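Local coordinates for protein CDP-glucose 4,6-dehydratase (PDB 1WVG) that catalyses the NAD(+)-dependent conversion of CDP-D-glucose to CDP-4-dehydro-6-deoxy-D-glucose, with loss of water, in the biosynthesis of CDP-3,6-dideoxy-D-mannose for the O-antigen, at residues L27-M32 against I350-M354. Sequence-based numbering, arbitrary orientation.
Sequences LWLTEM and ISDYM
The indole of Trp28 receives Ile350 on one face and Met354 at the edge, beside NE1 and CZ2. CG2 of Ile350 stands 3.5 Å from the centroid of the five-membered ring, 14° off the normal, a CH-pi contact. Met354 instead brings SD in the indole plane, 4.7 Å from the same centroid, a Met-aromatic contact; any N-H to sulfur hydrogen bond is weak and its geometry doubtful. At the benzo end, CH2 of Trp28 touches CD2 of Tyr353 at 3.7 Å, the two rings nearly perpendicular (83°) but obliquely placed. Helix 20-31 follows the first strand of the Rossmann fold, and the C-terminal helix 342-355 passes over it here, the segments 27-31 and 350-354 crossing at -75°, which joins the chain's end to the dinucleotide-binding domain. Leu236, Leu239, Ser240 and Ile243 of helix 236-251 also pack on Trp28, and the hydroxyl of Tyr353 is hydrogen-bonded to Glu237 and Ser240 there. CG2 of Ile350, anti to the backbone N, takes the indole, while the CG1-CD1 branch, beside that N, runs to the backbone of the other helix, where CD1 lies 3.5 Å from CA of Trp28 and meets CG of Leu27.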
ATOM      1  N   LEU A  27      12.870  39.005  -1.641  1.00 20.95           N
ATOM      2  CA  LEU A  27      12.816  40.076  -0.710  1.00 19.20           C
ATOM      3  C   LEU A  27      13.332  39.631   0.659  1.00 27.81           C
ATOM      4  O   LEU A  27      14.229  40.242   1.262  1.00 22.27           O
ATOM      5  CB  LEU A  27      11.372  40.483  -0.590  1.00 19.88           C
ATOM      6  CG  LEU A  27      11.257  41.713   0.271  1.00 28.19           C
ATOM      7  CD1 LEU A  27      12.160  42.788  -0.313  1.00 30.61           C
ATOM      8  CD2 LEU A  27       9.812  42.205   0.200  1.00 43.13           C
ATOM      9  N   TRP A  28      12.760  38.531   1.150  1.00 30.49           N
ATOM     10  CA  TRP A  28      13.157  37.992   2.445  1.00 27.19           C
ATOM     11  C   TRP A  28      14.659  37.830   2.528  1.00 14.87           C
ATOM     12  O   TRP A  28      15.350  38.297   3.448  1.00 19.13           O
ATOM     13  CB  TRP A  28      12.538  36.585   2.660  1.00 23.43           C
ATOM     14  CG  TRP A  28      12.468  36.214   4.130  1.00 24.78           C
ATOM     15  CD1 TRP A  28      13.261  36.717   5.123  1.00 26.82           C
ATOM     16  CD2 TRP A  28      11.515  35.325   4.775  1.00 19.66           C
ATOM     17  NE1 TRP A  28      12.878  36.200   6.340  1.00 23.78           N
ATOM     18  CE2 TRP A  28      11.809  35.330   6.151  1.00 21.55           C
ATOM     19  CE3 TRP A  28      10.445  34.527   4.320  1.00 23.11           C
ATOM     20  CZ2 TRP A  28      11.043  34.565   7.063  1.00 21.36           C
ATOM     21  CZ3 TRP A  28       9.677  33.785   5.215  1.00 19.70           C
ATOM     22  CH2 TRP A  28       9.987  33.808   6.578  1.00 18.96           C
ATOM     23  N   LEU A  29      15.128  37.074   1.533  1.00 22.57           N
ATOM     24  CA  LEU A  29      16.527  36.723   1.373  1.00 24.85           C
ATOM     25  C   LEU A  29      17.471  37.945   1.309  1.00 37.03           C
ATOM     26  O   LEU A  29      18.490  38.032   2.022  1.00 23.84           O
ATOM     27  CB  LEU A  29      16.725  35.764   0.172  1.00 22.39           C
ATOM     28  CG  LEU A  29      16.458  34.272   0.461  1.00 28.89           C
ATOM     29  CD1 LEU A  29      16.895  33.356  -0.697  1.00 25.03           C
ATOM     30  CD2 LEU A  29      17.122  33.821   1.771  1.00 26.96           C
ATOM     31  N   THR A  30      17.149  38.915   0.440  1.00 28.60           N
ATOM     32  CA  THR A  30      18.052  40.061   0.361  1.00 21.22           C
ATOM     33  C   THR A  30      18.042  40.809   1.667  1.00 24.42           C
ATOM     34  O   THR A  30      19.046  41.320   2.168  1.00 27.31           O
ATOM     35  CB  THR A  30      17.746  40.997  -0.792  1.00 29.87           C
ATOM     36  OG1 THR A  30      16.486  41.514  -0.526  1.00 37.08           O
ATOM     37  CG2 THR A  30      17.679  40.226  -2.092  1.00 17.93           C
ATOM     38  N   GLU A  31      16.861  40.850   2.246  1.00 30.65           N
ATOM     39  CA  GLU A  31      16.730  41.504   3.523  1.00 33.10           C
ATOM     40  C   GLU A  31      17.619  40.858   4.563  1.00 38.05           C
ATOM     41  O   GLU A  31      17.986  41.521   5.530  1.00 32.92           O
ATOM     42  CB  GLU A  31      15.281  41.513   4.010  1.00 36.31           C
ATOM     43  CG  GLU A  31      15.070  42.301   5.316  1.00 92.66           C
ATOM     44  CD  GLU A  31      13.666  42.150   5.845  1.00100.00           C
ATOM     45  OE1 GLU A  31      12.781  42.972   5.645  1.00 90.42           O
ATOM     46  OE2 GLU A  31      13.495  41.037   6.546  1.00100.00           O
ATOM     47  N   MET A  32      17.964  39.576   4.360  1.00 31.46           N
ATOM     48  CA  MET A  32      18.808  38.893   5.333  1.00 32.08           C
ATOM     49  C   MET A  32      20.287  39.022   5.054  1.00 37.73           C
ATOM     50  O   MET A  32      21.125  38.456   5.757  1.00 40.57           O
ATOM     51  CB  MET A  32      18.381  37.445   5.614  1.00 31.95           C
ATOM     52  CG  MET A  32      17.122  37.402   6.463  1.00 34.96           C
ATOM     53  SD  MET A  32      16.656  35.720   6.935  1.00 37.76           S
ATOM     54  CE  MET A  32      16.518  34.939   5.314  1.00 23.18           C
ATOM     55  N   ILE A 350       7.236  40.372   6.781  1.00 29.10           N
ATOM     56  CA  ILE A 350       8.379  39.464   6.956  1.00 27.12           C
ATOM     57  C   ILE A 350       8.873  39.615   8.404  1.00 35.91           C
ATOM     58  O   ILE A 350       9.058  38.662   9.156  1.00 29.38           O
ATOM     59  CB  ILE A 350       9.475  39.735   5.906  1.00 28.33           C
ATOM     60  CG1 ILE A 350       9.026  39.494   4.468  1.00 22.53           C
ATOM     61  CG2 ILE A 350      10.779  38.994   6.181  1.00 25.61           C
ATOM     62  CD1 ILE A 350      10.180  39.493   3.453  1.00 23.14           C
ATOM     63  N   SER A 351       9.012  40.864   8.848  1.00 29.23           N
ATOM     64  CA  SER A 351       9.460  41.092  10.205  1.00 31.27           C
ATOM     65  C   SER A 351       8.491  40.553  11.259  1.00 32.43           C
ATOM     66  O   SER A 351       8.847  39.964  12.272  1.00 30.65           O
ATOM     67  CB  SER A 351       9.658  42.584  10.426  1.00 38.24           C
ATOM     68  OG  SER A 351       8.791  42.989  11.473  1.00 67.37           O
ATOM     69  N   ASP A 352       7.225  40.791  11.027  1.00 32.77           N
ATOM     70  CA  ASP A 352       6.209  40.336  11.944  1.00 38.21           C
ATOM     71  C   ASP A 352       6.257  38.829  12.013  1.00 38.99           C
ATOM     72  O   ASP A 352       6.062  38.226  13.050  1.00 27.55           O
ATOM     73  CB  ASP A 352       4.814  40.687  11.369  1.00 50.86           C
ATOM     74  CG  ASP A 352       4.373  42.115  11.547  1.00 62.61           C
ATOM     75  OD1 ASP A 352       4.998  42.882  12.253  1.00 74.54           O
ATOM     76  OD2 ASP A 352       3.261  42.438  10.887  1.00 32.97           O
ATOM     77  N   TYR A 353       6.456  38.218  10.851  1.00 30.29           N
ATOM     78  CA  TYR A 353       6.491  36.783  10.814  1.00 26.51           C
ATOM     79  C   TYR A 353       7.685  36.316  11.567  1.00 28.03           C
ATOM     80  O   TYR A 353       7.608  35.365  12.334  1.00 32.60           O
ATOM     81  CB  TYR A 353       6.502  36.175   9.394  1.00 30.55           C
ATOM     82  CG  TYR A 353       6.368  34.651   9.329  1.00 26.13           C
ATOM     83  CD1 TYR A 353       5.128  34.022   9.219  1.00 26.48           C
ATOM     84  CD2 TYR A 353       7.499  33.833   9.327  1.00 27.44           C
ATOM     85  CE1 TYR A 353       5.018  32.636   9.118  1.00 37.34           C
ATOM     86  CE2 TYR A 353       7.416  32.442   9.282  1.00 19.77           C
ATOM     87  CZ  TYR A 353       6.164  31.844   9.176  1.00 31.55           C
ATOM     88  OH  TYR A 353       6.065  30.476   9.083  1.00 36.99           O
ATOM     89  N   MET A 354       8.791  36.982  11.322  1.00 25.86           N
ATOM     90  CA  MET A 354       9.992  36.580  12.021  1.00 30.66           C
ATOM     91  C   MET A 354       9.819  36.725  13.522  1.00 45.99           C
ATOM     92  O   MET A 354      10.507  36.110  14.332  1.00 43.89           O
ATOM     93  CB  MET A 354      11.200  37.393  11.558  1.00 34.21           C
ATOM     94  CG  MET A 354      11.492  37.124  10.106  1.00 46.59           C
ATOM     95  SD  MET A 354      13.017  36.179   9.913  1.00 56.74           S
ATOM     96  CE  MET A 354      13.855  37.266   8.733  1.00 54.98           C
TER